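Local coordinates for protein tylactone synthase starter module and modules 1 & 2 (Streptomyces fradiae, PDB 2Z5L) that probably reduces the beta-keto group of the growing polyketide chain with a nicotinamide cofactor during tylosin biosynthesis, setting hydroxyl stereochemistry as a modular ketoreductase domain, at residues 241-249 against 496-504; 390-398 against 476-485. All blocks are in the same frame, centred on the assembly; numbering follows the deposited sequence.

Contact 1. Residues 241-249 against 496-504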
ATOM      1  N   TYR A 241      -5.504   1.683 -18.842  1.00 59.98           N
ATOM      2  CA  TYR A 241      -4.150   1.261 -18.521  1.00 59.28           C
ATOM      3  C   TYR A 241      -4.136   0.142 -17.485  1.00 58.17           C
ATOM      4  O   TYR A 241      -4.869   0.191 -16.498  1.00 59.05           O
ATOM      5  CB  TYR A 241      -3.355   2.452 -17.996  1.00 60.77           C
ATOM      6  CG  TYR A 241      -3.222   3.600 -18.970  1.00 62.12           C
ATOM      7  CD1 TYR A 241      -4.300   4.441 -19.254  1.00 63.84           C
ATOM      8  CD2 TYR A 241      -2.004   3.860 -19.592  1.00 63.77           C
ATOM      9  CE1 TYR A 241      -4.162   5.519 -20.134  1.00 64.91           C
ATOM     10  CE2 TYR A 241      -1.852   4.926 -20.470  1.00 65.37           C
ATOM     11  CZ  TYR A 241      -2.931   5.755 -20.737  1.00 65.70           C
ATOM     12  OH  TYR A 241      -2.763   6.814 -21.602  1.00 65.92           O
ATOM     13  N   GLY A 242      -3.303  -0.866 -17.718  1.00 56.53           N
ATOM     14  CA  GLY A 242      -3.195  -1.973 -16.788  1.00 54.24           C
ATOM     15  C   GLY A 242      -1.924  -1.859 -15.962  1.00 53.18           C
ATOM     16  O   GLY A 242      -0.835  -1.641 -16.505  1.00 52.80           O
ATOM     17  N   ARG A 243      -2.060  -2.004 -14.647  1.00 51.14           N
ATOM     18  CA  ARG A 243      -0.923  -1.906 -13.734  1.00 49.19           C
ATOM     19  C   ARG A 243       0.113  -2.990 -14.023  1.00 48.61           C
ATOM     20  O   ARG A 243      -0.230  -4.147 -14.253  1.00 47.74           O
ATOM     21  CB  ARG A 243      -1.422  -2.007 -12.282  1.00 47.58           C
ATOM     22  CG  ARG A 243      -0.378  -1.698 -11.213  1.00 44.64           C
ATOM     23  CD  ARG A 243      -1.045  -1.124  -9.966  1.00 41.12           C
ATOM     24  NE  ARG A 243      -0.108  -0.921  -8.864  1.00 35.20           N
ATOM     25  CZ  ARG A 243       0.475  -1.904  -8.183  1.00 32.24           C
ATOM     26  NH1 ARG A 243       0.224  -3.168  -8.483  1.00 27.36           N
ATOM     27  NH2 ARG A 243       1.312  -1.625  -7.195  1.00 33.98           N
ATOM     28  N   ARG A 244       1.386  -2.607 -14.020  1.00 49.77           N
ATOM     29  CA  ARG A 244       2.472  -3.552 -14.290  1.00 49.43           C
ATOM     30  C   ARG A 244       3.689  -3.298 -13.409  1.00 49.58           C
ATOM     31  O   ARG A 244       4.011  -2.154 -13.094  1.00 49.48           O
ATOM     32  CB  ARG A 244       2.904  -3.446 -15.758  1.00 50.11           C
ATOM     33  CG  ARG A 244       1.877  -3.918 -16.770  1.00 49.84           C
ATOM     34  CD  ARG A 244       1.702  -5.424 -16.726  1.00 50.36           C
ATOM     35  NE  ARG A 244       0.965  -5.903 -17.889  1.00 52.04           N
ATOM     36  CZ  ARG A 244      -0.324  -5.669 -18.110  1.00 52.35           C
ATOM     37  NH1 ARG A 244      -1.030  -4.959 -17.236  1.00 53.64           N
ATOM     38  NH2 ARG A 244      -0.899  -6.129 -19.213  1.00 50.57           N
ATOM     39  N   VAL A 245       4.362  -4.370 -13.011  1.00 50.73           N
ATOM     40  CA  VAL A 245       5.571  -4.241 -12.210  1.00 52.57           C
ATOM     41  C   VAL A 245       6.778  -4.498 -13.114  1.00 52.94           C
ATOM     42  O   VAL A 245       6.942  -5.589 -13.670  1.00 53.63           O
ATOM     43  CB  VAL A 245       5.607  -5.244 -11.018  1.00 53.22           C
ATOM     44  CG1 VAL A 245       4.546  -4.871  -9.992  1.00 52.76           C
ATOM     45  CG2 VAL A 245       5.392  -6.674 -11.515  1.00 54.28           C
ATOM     46  N   SER A 246       7.622  -3.484 -13.255  1.00 52.39           N
ATOM     47  CA  SER A 246       8.805  -3.583 -14.098  1.00 51.05           C
ATOM     48  C   SER A 246      10.081  -3.210 -13.341  1.00 49.96           C
ATOM     49  O   SER A 246      10.089  -2.269 -12.549  1.00 49.57           O
ATOM     50  CB  SER A 246       8.625  -2.675 -15.316  1.00 50.79           C
ATOM     51  OG  SER A 246       7.889  -1.510 -14.978  1.00 50.50           O
ATOM     52  N   ARG A 247      11.159  -3.954 -13.580  1.00 48.45           N
ATOM     53  CA  ARG A 247      12.424  -3.674 -12.907  1.00 46.69           C
ATOM     54  C   ARG A 247      12.728  -2.192 -13.072  1.00 45.62           C
ATOM     55  O   ARG A 247      12.541  -1.630 -14.147  1.00 44.73           O
ATOM     56  CB  ARG A 247      13.547  -4.537 -13.498  1.00 44.35           C
ATOM     57  CG  ARG A 247      13.238  -6.038 -13.418  1.00 44.30           C
ATOM     58  CD  ARG A 247      14.427  -6.912 -13.796  1.00 43.34           C
ATOM     59  NE  ARG A 247      15.228  -7.309 -12.635  1.00 45.62           N
ATOM     60  CZ  ARG A 247      15.320  -8.558 -12.177  1.00 44.91           C
ATOM     61  NH1 ARG A 247      14.668  -9.543 -12.770  1.00 42.36           N
ATOM     62  NH2 ARG A 247      16.064  -8.828 -11.117  1.00 46.66           N
ATOM     63  N   ALA A 248      13.162  -1.550 -11.994  1.00 45.26           N
ATOM     64  CA  ALA A 248      13.471  -0.132 -12.055  1.00 45.24           C
ATOM     65  C   ALA A 248      14.911   0.051 -12.507  1.00 46.58           C
ATOM     66  O   ALA A 248      15.689  -0.900 -12.520  1.00 46.06           O
ATOM     67  CB  ALA A 248      13.252   0.517 -10.693  1.00 43.38           C
ATOM     68  N   ALA A 249      15.258   1.276 -12.880  1.00 48.39           N
ATOM     69  CA  ALA A 249      16.603   1.587 -13.334  1.00 50.58           C
ATOM     70  C   ALA A 249      17.640   1.159 -12.296  1.00 52.17           C
ATOM     71  O   ALA A 249      17.295   0.575 -11.264  1.00 53.47           O
ATOM     72  CB  ALA A 249      16.714   3.081 -13.609  1.00 51.05           C
ATOM     73  N   ARG A 496      -1.840 -10.324 -15.194  1.00 50.27           N
ATOM     74  CA  ARG A 496      -0.876  -9.654 -16.063  1.00 52.46           C
ATOM     75  C   ARG A 496       0.132  -8.777 -15.300  1.00 52.88           C
ATOM     76  O   ARG A 496       1.049  -8.199 -15.892  1.00 52.48           O
ATOM     77  CB  ARG A 496      -1.639  -8.788 -17.073  1.00 54.30           C
ATOM     78  CG  ARG A 496      -2.631  -9.549 -17.972  1.00 56.09           C
ATOM     79  CD  ARG A 496      -1.924 -10.330 -19.082  1.00 58.46           C
ATOM     80  NE  ARG A 496      -2.727 -10.402 -20.306  1.00 60.73           N
ATOM     81  CZ  ARG A 496      -2.271 -10.811 -21.489  1.00 61.41           C
ATOM     82  NH1 ARG A 496      -1.007 -11.196 -21.622  1.00 61.22           N
ATOM     83  NH2 ARG A 496      -3.076 -10.822 -22.545  1.00 61.13           N
ATOM     84  N   LEU A 497      -0.043  -8.698 -13.985  1.00 52.98           N
ATOM     85  CA  LEU A 497       0.806  -7.881 -13.128  1.00 53.10           C
ATOM     86  C   LEU A 497       2.321  -8.057 -13.291  1.00 53.45           C
ATOM     87  O   LEU A 497       3.050  -7.082 -13.503  1.00 52.28           O
ATOM     88  CB  LEU A 497       0.407  -8.119 -11.668  1.00 52.28           C
ATOM     89  CG  LEU A 497       0.799  -7.067 -10.624  1.00 50.99           C
ATOM     90  CD1 LEU A 497       2.152  -7.388 -10.057  1.00 51.22           C
ATOM     91  CD2 LEU A 497       0.768  -5.677 -11.249  1.00 47.62           C
ATOM     92  N   PHE A 498       2.791  -9.294 -13.197  1.00 54.60           N
ATOM     93  CA  PHE A 498       4.213  -9.567 -13.313  1.00 56.46           C
ATOM     94  C   PHE A 498       4.683  -9.960 -14.711  1.00 58.24           C
ATOM     95  O   PHE A 498       5.828 -10.389 -14.880  1.00 59.47           O
ATOM     96  CB  PHE A 498       4.622 -10.669 -12.329  1.00 56.63           C
ATOM     97  CG  PHE A 498       4.231 -10.391 -10.900  1.00 57.52           C
ATOM     98  CD1 PHE A 498       2.985 -10.781 -10.415  1.00 57.41           C
ATOM     99  CD2 PHE A 498       5.115  -9.749 -10.037  1.00 57.51           C
ATOM    100  CE1 PHE A 498       2.626 -10.534  -9.092  1.00 58.25           C
ATOM    101  CE2 PHE A 498       4.768  -9.495  -8.713  1.00 57.57           C
ATOM    102  CZ  PHE A 498       3.520  -9.892  -8.238  1.00 58.52           C
ATOM    103  N   ASP A 499       3.827  -9.838 -15.721  1.00 58.12           N
ATOM    104  CA  ASP A 499       4.265 -10.205 -17.067  1.00 57.97           C
ATOM    105  C   ASP A 499       5.417  -9.323 -17.536  1.00 57.65           C
ATOM    106  O   ASP A 499       6.260  -9.767 -18.311  1.00 57.86           O
ATOM    107  CB  ASP A 499       3.116 -10.113 -18.079  1.00 58.56           C
ATOM    108  CG  ASP A 499       2.182 -11.313 -18.020  1.00 59.81           C
ATOM    109  OD1 ASP A 499       2.625 -12.405 -17.588  1.00 61.32           O
ATOM    110  OD2 ASP A 499       1.007 -11.169 -18.421  1.00 59.31           O
ATOM    111  N   THR A 500       5.456  -8.081 -17.061  1.00 56.64           N
ATOM    112  CA  THR A 500       6.511  -7.149 -17.444  1.00 55.34           C
ATOM    113  C   THR A 500       7.865  -7.481 -16.824  1.00 55.91           C
ATOM    114  O   THR A 500       8.801  -6.687 -16.906  1.00 54.66           O
ATOM    115  CB  THR A 500       6.142  -5.705 -17.065  1.00 54.95           C
ATOM    116  OG1 THR A 500       5.324  -5.714 -15.887  1.00 54.60           O
ATOM    117  CG2 THR A 500       5.404  -5.026 -18.204  1.00 52.97           C
ATOM    118  N   VAL A 501       7.963  -8.647 -16.193  1.00 55.71           N
ATOM    119  CA  VAL A 501       9.217  -9.075 -15.584  1.00 55.55           C
ATOM    120  C   VAL A 501       9.739 -10.284 -16.338  1.00 56.65           C
ATOM    121  O   VAL A 501       9.102 -11.337 -16.350  1.00 57.29           O
ATOM    122  CB  VAL A 501       9.046  -9.469 -14.110  1.00 55.14           C
ATOM    123  CG1 VAL A 501      10.369  -9.973 -13.565  1.00 54.37           C
ATOM    124  CG2 VAL A 501       8.565  -8.275 -13.303  1.00 54.65           C
ATOM    125  N   PRO A 502      10.916 -10.148 -16.976  1.00 56.54           N
ATOM    126  CA  PRO A 502      11.549 -11.218 -17.750  1.00 56.24           C
ATOM    127  C   PRO A 502      11.559 -12.589 -17.078  1.00 56.15           C
ATOM    128  O   PRO A 502      10.985 -13.554 -17.588  1.00 55.44           O
ATOM    129  CB  PRO A 502      12.957 -10.680 -17.973  1.00 56.75           C
ATOM    130  CG  PRO A 502      12.710  -9.206 -18.106  1.00 57.43           C
ATOM    131  CD  PRO A 502      11.772  -8.948 -16.954  1.00 56.72           C
ATOM    132  N   GLU A 503      12.220 -12.660 -15.930  1.00 55.64           N
ATOM    133  CA  GLU A 503      12.348 -13.894 -15.170  1.00 55.18           C
ATOM    134  C   GLU A 503      10.995 -14.487 -14.788  1.00 55.87           C
ATOM    135  O   GLU A 503      10.866 -15.697 -14.569  1.00 55.47           O
ATOM    136  CB  GLU A 503      13.182 -13.630 -13.916  1.00 54.21           C
ATOM    137  CG  GLU A 503      14.609 -13.157 -14.190  1.00 53.33           C
ATOM    138  CD  GLU A 503      14.702 -11.734 -14.722  1.00 52.03           C
ATOM    139  OE1 GLU A 503      15.815 -11.320 -15.098  1.00 52.87           O
ATOM    140  OE2 GLU A 503      13.679 -11.020 -14.764  1.00 52.41           O
ATOM    141  N   ALA A 504       9.988 -13.624 -14.709  1.00 56.51           N
ATOM    142  CA  ALA A 504       8.643 -14.058 -14.363  1.00 57.35           C
ATOM    143  C   ALA A 504       8.002 -14.764 -15.557  1.00 58.38           C
ATOM    144  O   ALA A 504       7.555 -15.908 -15.444  1.00 58.47           O
ATOM    145  CB  ALA A 504       7.803 -12.857 -13.945  1.00 56.70           C
TER

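Contact 2. Residues 390-398 against 476-485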
ATOM      1  N   SER A 390       7.993   1.350   3.432  1.00 27.80           N
ATOM      2  CA  SER A 390       6.789   0.675   3.017  1.00 28.74           C
ATOM      3  C   SER A 390       7.082  -0.825   2.971  1.00 29.20           C
ATOM      4  O   SER A 390       8.114  -1.285   3.454  1.00 27.33           O
ATOM      5  CB  SER A 390       6.356   1.200   1.640  1.00 29.58           C
ATOM      6  OG  SER A 390       5.087   0.707   1.284  1.00 33.58           O
ATOM      7  N   SER A 391       6.159  -1.571   2.384  1.00 29.67           N
ATOM      8  CA  SER A 391       6.257  -3.018   2.247  1.00 30.35           C
ATOM      9  C   SER A 391       5.745  -3.398   0.857  1.00 30.56           C
ATOM     10  O   SER A 391       4.848  -2.744   0.316  1.00 29.45           O
ATOM     11  CB  SER A 391       5.395  -3.704   3.313  1.00 29.50           C
ATOM     12  OG  SER A 391       5.390  -5.111   3.125  1.00 34.11           O
ATOM     13  N   VAL A 392       6.309  -4.462   0.296  1.00 28.45           N
ATOM     14  CA  VAL A 392       5.906  -4.946  -1.023  1.00 30.31           C
ATOM     15  C   VAL A 392       4.461  -5.453  -0.951  1.00 28.93           C
ATOM     16  O   VAL A 392       3.784  -5.608  -1.973  1.00 29.50           O
ATOM     17  CB  VAL A 392       6.825  -6.098  -1.500  1.00 30.01           C
ATOM     18  CG1 VAL A 392       6.594  -7.323  -0.645  1.00 30.02           C
ATOM     19  CG2 VAL A 392       6.574  -6.397  -2.972  1.00 32.22           C
ATOM     20  N   THR A 393       3.989  -5.692   0.270  1.00 29.05           N
ATOM     21  CA  THR A 393       2.629  -6.162   0.471  1.00 28.66           C
ATOM     22  C   THR A 393       1.625  -5.138  -0.047  1.00 28.94           C
ATOM     23  O   THR A 393       0.538  -5.498  -0.504  1.00 28.33           O
ATOM     24  CB  THR A 393       2.342  -6.425   1.956  1.00 31.03           C
ATOM     25  OG1 THR A 393       2.533  -5.214   2.696  1.00 35.02           O
ATOM     26  CG2 THR A 393       3.286  -7.514   2.495  1.00 25.15           C
ATOM     27  N   GLY A 394       1.999  -3.863   0.029  1.00 28.33           N
ATOM     28  CA  GLY A 394       1.128  -2.798  -0.427  1.00 28.70           C
ATOM     29  C   GLY A 394       1.351  -2.406  -1.875  1.00 28.61           C
ATOM     30  O   GLY A 394       0.722  -1.456  -2.349  1.00 30.14           O
ATOM     31  N   THR A 395       2.243  -3.103  -2.578  1.00 28.76           N
ATOM     32  CA  THR A 395       2.504  -2.787  -3.989  1.00 31.14           C
ATOM     33  C   THR A 395       2.225  -3.985  -4.896  1.00 30.63           C
ATOM     34  O   THR A 395       1.756  -3.811  -6.014  1.00 30.47           O
ATOM     35  CB  THR A 395       3.968  -2.335  -4.236  1.00 32.46           C
ATOM     36  OG1 THR A 395       4.318  -1.300  -3.310  1.00 32.81           O
ATOM     37  CG2 THR A 395       4.119  -1.799  -5.659  1.00 31.17           C
ATOM     38  N   TRP A 396       2.536  -5.191  -4.428  1.00 30.33           N
ATOM     39  CA  TRP A 396       2.269  -6.387  -5.218  1.00 31.61           C
ATOM     40  C   TRP A 396       1.077  -7.127  -4.654  1.00 33.47           C
ATOM     41  O   TRP A 396       0.245  -7.641  -5.394  1.00 37.06           O
ATOM     42  CB  TRP A 396       3.465  -7.340  -5.226  1.00 31.37           C
ATOM     43  CG  TRP A 396       4.659  -6.818  -5.948  1.00 30.20           C
ATOM     44  CD1 TRP A 396       4.751  -5.652  -6.654  1.00 31.06           C
ATOM     45  CD2 TRP A 396       5.947  -7.434  -6.022  1.00 31.84           C
ATOM     46  NE1 TRP A 396       6.020  -5.498  -7.158  1.00 33.32           N
ATOM     47  CE2 TRP A 396       6.775  -6.579  -6.784  1.00 32.60           C
ATOM     48  CE3 TRP A 396       6.482  -8.623  -5.516  1.00 31.81           C
ATOM     49  CZ2 TRP A 396       8.111  -6.877  -7.055  1.00 33.32           C
ATOM     50  CZ3 TRP A 396       7.811  -8.920  -5.783  1.00 34.69           C
ATOM     51  CH2 TRP A 396       8.612  -8.047  -6.546  1.00 35.76           C
ATOM     52  N   GLY A 397       0.993  -7.190  -3.334  1.00 34.04           N
ATOM     53  CA  GLY A 397      -0.114  -7.894  -2.713  1.00 34.76           C
ATOM     54  C   GLY A 397       0.396  -9.139  -2.019  1.00 34.47           C
ATOM     55  O   GLY A 397       1.425  -9.692  -2.406  1.00 35.09           O
ATOM     56  N   ASN A 398      -0.325  -9.574  -0.990  1.00 34.45           N
ATOM     57  CA  ASN A 398       0.049 -10.754  -0.216  1.00 33.34           C
ATOM     58  C   ASN A 398      -1.059 -11.128   0.768  1.00 33.73           C
ATOM     59  O   ASN A 398      -1.475 -10.316   1.599  1.00 32.32           O
ATOM     60  CB  ASN A 398       1.343 -10.489   0.550  1.00 36.14           C
ATOM     61  CG  ASN A 398       1.817 -11.695   1.326  1.00 36.33           C
ATOM     62  OD1 ASN A 398       2.007 -12.771   0.760  1.00 35.35           O
ATOM     63  ND2 ASN A 398       2.023 -11.520   2.629  1.00 34.86           N
ATOM     64  N   THR A 476      10.385  -0.432  -5.395  1.00 36.86           N
ATOM     65  CA  THR A 476      10.242  -1.686  -4.681  1.00 35.42           C
ATOM     66  C   THR A 476      11.613  -2.331  -4.666  1.00 36.66           C
ATOM     67  O   THR A 476      12.192  -2.621  -5.719  1.00 38.02           O
ATOM     68  CB  THR A 476       9.262  -2.666  -5.391  1.00 36.21           C
ATOM     69  OG1 THR A 476       7.945  -2.106  -5.424  1.00 35.62           O
ATOM     70  CG2 THR A 476       9.209  -3.994  -4.651  1.00 33.05           C
ATOM     71  N   VAL A 477      12.151  -2.535  -3.474  1.00 35.04           N
ATOM     72  CA  VAL A 477      13.447  -3.175  -3.345  1.00 32.81           C
ATOM     73  C   VAL A 477      13.185  -4.537  -2.743  1.00 33.03           C
ATOM     74  O   VAL A 477      12.967  -4.652  -1.538  1.00 35.01           O
ATOM     75  CB  VAL A 477      14.381  -2.380  -2.409  1.00 30.99           C
ATOM     76  CG1 VAL A 477      15.704  -3.111  -2.263  1.00 30.39           C
ATOM     77  CG2 VAL A 477      14.608  -0.978  -2.958  1.00 27.91           C
ATOM     78  N   VAL A 478      13.184  -5.570  -3.576  1.00 34.05           N
ATOM     79  CA  VAL A 478      12.936  -6.919  -3.078  1.00 36.27           C
ATOM     80  C   VAL A 478      13.796  -7.965  -3.764  1.00 38.08           C
ATOM     81  O   VAL A 478      14.112  -7.850  -4.945  1.00 40.34           O
ATOM     82  CB  VAL A 478      11.466  -7.356  -3.296  1.00 35.60           C
ATOM     83  CG1 VAL A 478      11.210  -8.662  -2.564  1.00 37.94           C
ATOM     84  CG2 VAL A 478      10.510  -6.279  -2.835  1.00 34.65           C
ATOM     85  N   ASP A 479      14.154  -8.999  -3.018  1.00 39.10           N
ATOM     86  CA  ASP A 479      14.943 -10.090  -3.563  1.00 41.37           C
ATOM     87  C   ASP A 479      13.990 -11.268  -3.752  1.00 42.67           C
ATOM     88  O   ASP A 479      13.496 -11.846  -2.773  1.00 40.93           O
ATOM     89  CB  ASP A 479      16.080 -10.462  -2.609  1.00 43.92           C
ATOM     90  CG  ASP A 479      16.918 -11.616  -3.128  1.00 47.22           C
ATOM     91  OD1 ASP A 479      17.155 -11.673  -4.352  1.00 47.65           O
ATOM     92  OD2 ASP A 479      17.347 -12.460  -2.318  1.00 49.20           O
ATOM     93  N   VAL A 480      13.741 -11.620  -5.017  1.00 42.13           N
ATOM     94  CA  VAL A 480      12.808 -12.698  -5.366  1.00 42.49           C
ATOM     95  C   VAL A 480      13.278 -13.750  -6.367  1.00 44.05           C
ATOM     96  O   VAL A 480      13.860 -13.424  -7.396  1.00 43.03           O
ATOM     97  CB  VAL A 480      11.515 -12.150  -5.987  1.00 41.79           C
ATOM     98  CG1 VAL A 480      10.392 -13.152  -5.795  1.00 40.77           C
ATOM     99  CG2 VAL A 480      11.189 -10.802  -5.416  1.00 43.29           C
ATOM    100  N   ASP A 481      12.973 -15.008  -6.065  1.00 45.34           N
ATOM    101  CA  ASP A 481      13.299 -16.129  -6.941  1.00 46.90           C
ATOM    102  C   ASP A 481      12.139 -16.278  -7.937  1.00 48.48           C
ATOM    103  O   ASP A 481      11.270 -17.137  -7.774  1.00 47.55           O
ATOM    104  CB  ASP A 481      13.448 -17.417  -6.125  1.00 45.80           C
ATOM    105  CG  ASP A 481      13.736 -18.633  -6.990  1.00 47.51           C
ATOM    106  OD1 ASP A 481      13.778 -19.763  -6.434  1.00 44.61           O
ATOM    107  OD2 ASP A 481      13.924 -18.461  -8.218  1.00 47.57           O
ATOM    108  N   TRP A 482      12.132 -15.424  -8.957  1.00 50.73           N
ATOM    109  CA  TRP A 482      11.097 -15.434  -9.982  1.00 53.67           C
ATOM    110  C   TRP A 482      10.776 -16.821 -10.529  1.00 56.58           C
ATOM    111  O   TRP A 482       9.649 -17.077 -10.956  1.00 56.29           O
ATOM    112  CB  TRP A 482      11.503 -14.525 -11.137  1.00 53.44           C
ATOM    113  CG  TRP A 482      11.437 -13.064 -10.813  1.00 54.99           C
ATOM    114  CD1 TRP A 482      12.444 -12.148 -10.941  1.00 55.48           C
ATOM    115  CD2 TRP A 482      10.287 -12.336 -10.367  1.00 54.58           C
ATOM    116  NE1 TRP A 482      11.990 -10.893 -10.607  1.00 55.09           N
ATOM    117  CE2 TRP A 482      10.669 -10.982 -10.252  1.00 54.15           C
ATOM    118  CE3 TRP A 482       8.970 -12.697 -10.058  1.00 54.13           C
ATOM    119  CZ2 TRP A 482       9.782  -9.987  -9.840  1.00 53.48           C
ATOM    120  CZ3 TRP A 482       8.087 -11.712  -9.651  1.00 53.29           C
ATOM    121  CH2 TRP A 482       8.499 -10.367  -9.545  1.00 53.62           C
ATOM    122  N   GLU A 483      11.762 -17.713 -10.532  1.00 59.82           N
ATOM    123  CA  GLU A 483      11.550 -19.064 -11.036  1.00 63.01           C
ATOM    124  C   GLU A 483      10.752 -19.871 -10.025  1.00 63.78           C
ATOM    125  O   GLU A 483      10.658 -21.094 -10.119  1.00 64.22           O
ATOM    126  CB  GLU A 483      12.895 -19.752 -11.309  1.00 65.10           C
ATOM    127  CG  GLU A 483      13.711 -19.111 -12.434  1.00 66.77           C
ATOM    128  CD  GLU A 483      13.064 -19.264 -13.807  1.00 68.49           C
ATOM    129  OE1 GLU A 483      13.559 -18.633 -14.766  1.00 69.32           O
ATOM    130  OE2 GLU A 483      12.070 -20.016 -13.929  1.00 68.04           O
ATOM    131  N   ARG A 484      10.174 -19.176  -9.055  1.00 64.77           N
ATOM    132  CA  ARG A 484       9.392 -19.831  -8.020  1.00 65.58           C
ATOM    133  C   ARG A 484       8.206 -18.963  -7.631  1.00 64.16           C
ATOM    134  O   ARG A 484       7.225 -19.451  -7.078  1.00 65.03           O
ATOM    135  CB  ARG A 484      10.274 -20.086  -6.800  1.00 67.63           C
ATOM    136  CG  ARG A 484       9.603 -20.889  -5.706  1.00 70.79           C
ATOM    137  CD  ARG A 484      10.561 -21.104  -4.551  1.00 73.26           C
ATOM    138  NE  ARG A 484       9.965 -21.888  -3.473  1.00 76.10           N
ATOM    139  CZ  ARG A 484      10.534 -22.074  -2.285  1.00 77.00           C
ATOM    140  NH1 ARG A 484      11.717 -21.529  -2.027  1.00 77.30           N
ATOM    141  NH2 ARG A 484       9.920 -22.795  -1.354  1.00 77.48           N
ATOM    142  N   PHE A 485       8.303 -17.675  -7.938  1.00 62.82           N
ATOM    143  CA  PHE A 485       7.254 -16.722  -7.616  1.00 61.76           C
ATOM    144  C   PHE A 485       6.175 -16.695  -8.690  1.00 61.46           C
ATOM    145  O   PHE A 485       4.999 -16.898  -8.401  1.00 62.13           O
ATOM    146  CB  PHE A 485       7.856 -15.325  -7.480  1.00 61.09           C
ATOM    147  CG  PHE A 485       6.969 -14.345  -6.770  1.00 60.22           C
ATOM    148  CD1 PHE A 485       6.965 -14.274  -5.384  1.00 59.91           C
ATOM    149  CD2 PHE A 485       6.138 -13.492  -7.487  1.00 60.46           C
ATOM    150  CE1 PHE A 485       6.147 -13.363  -4.717  1.00 60.00           C
ATOM    151  CE2 PHE A 485       5.315 -12.577  -6.832  1.00 60.06           C
ATOM    152  CZ  PHE A 485       5.319 -12.515  -5.445  1.00 59.19           C
TER
HETATM  153  O   HOH W   1       7.043  -2.751  -7.938  1.00 31.60           O

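Contact 1. Residues 241-249 against 496-504
Val245 and its strand neighbours meet Leu497, Phe498 and Thr500 in a strand-to-loop contact, where two type I turns leading into helix 502-507 cover the end of strand 239-247. Val245 is gripped at both ends of its backbone: its N-H runs to Leu497 O (3.1 Å, 168° at the hydrogen), while its O accepts from Thr500 OG1 (2.7 Å), well above the carbonyl plane. Leu497 CD1 presses tightly on Val245 CG1 (3.5 Å) and also reaches Val245 CG2, which meets Phe498 CD2 (3.4 Å). Leu497 starts off away from the strand, but CG anti to the backbone N (chi1 -160°) swings its methyls back. In the two-subdomain plan of polyketide ketoreductases, this strand pairs with strand 28-35, next to strand 474-477, so the C-terminal turns pack near the seam between two Rossmann-like halves. Arg496 CB sits 3.4 Å above the centre of the Arg244 guanidinium; the two side chains run side by side with planes 16° apart, but CB, not the second guanidinium, covers that face. A salt bridge from Arg244 to Glu230 probably offsets the like charges. Farther along, Arg247 NH1 meets Glu503 OE2 (2.7 Å) at the guanidinium edge.

Contact 2. Residues 390-398 against 476-485
With its CG beside the backbone N and opposite the carbonyl carbon (chi1 -67°), Trp396 sends its indole toward residues 476-485, and Thr476 has its CG2 anti to its own N, which brings that methyl to the indole. Thr476 CG2 and Val392 CG2, 3.9 Å from each other, both lie above the same side of the ring system, offset toward its rim. At the ring's far edge and in its plane is Val480 CG2, 3.9 Å from Trp396 CZ3. The aromatic partners approach differently: Trp396 turns an edge to the face of Phe485 in an offset edge-to-face pair, centroids 5.8 Å apart and planes at 60°, whereas Trp482 comes from the opposite direction, its CH2 3.8 Å from Trp396 CH2 and its plane inclined by 38°. The indole's polar atom is satisfied in this apolar setting by a water that accepts from Trp396 NE1 (3.0 Å) and also pairs with Thr476 OG1 (2.7 Å). Trp482 NE1 has its own partner in Tyr29 OH. The result is a buried aromatic cluster joining the loop after strand 386-391 to the start of helix 482-492, core packing within the Rossmann fold of a short-chain dehydrogenase/reductase.

Overall arrangement
Contacts 1 and 2, their centres about 12 Å apart, touch directly; contact 2 is buried, contact 1 only partly. Phe498 of contact 1 enters the aromatic cluster of contact 2, edge-to-face with both Trp396 and Phe485, and its CD2 comes within 3.5 Å of Trp482 CH2. Val245 CG1 packs against Trp396 NE1 at 3.3 Å, and Arg243 NH2 probably donates to Thr395 O (2.5 Å), tying strand 239-247 to segment 390-398. Helix 482-492 supplies Trp482 and Phe485 to contact 2; turns leading into the next helix, 502-507, supply most of its side of contact 1. Ser391, ending strand 386-391, touches Tyr404 and Asn408, consistent with a ketoreductase active site; contact 2's residues 392-396 follow it directly.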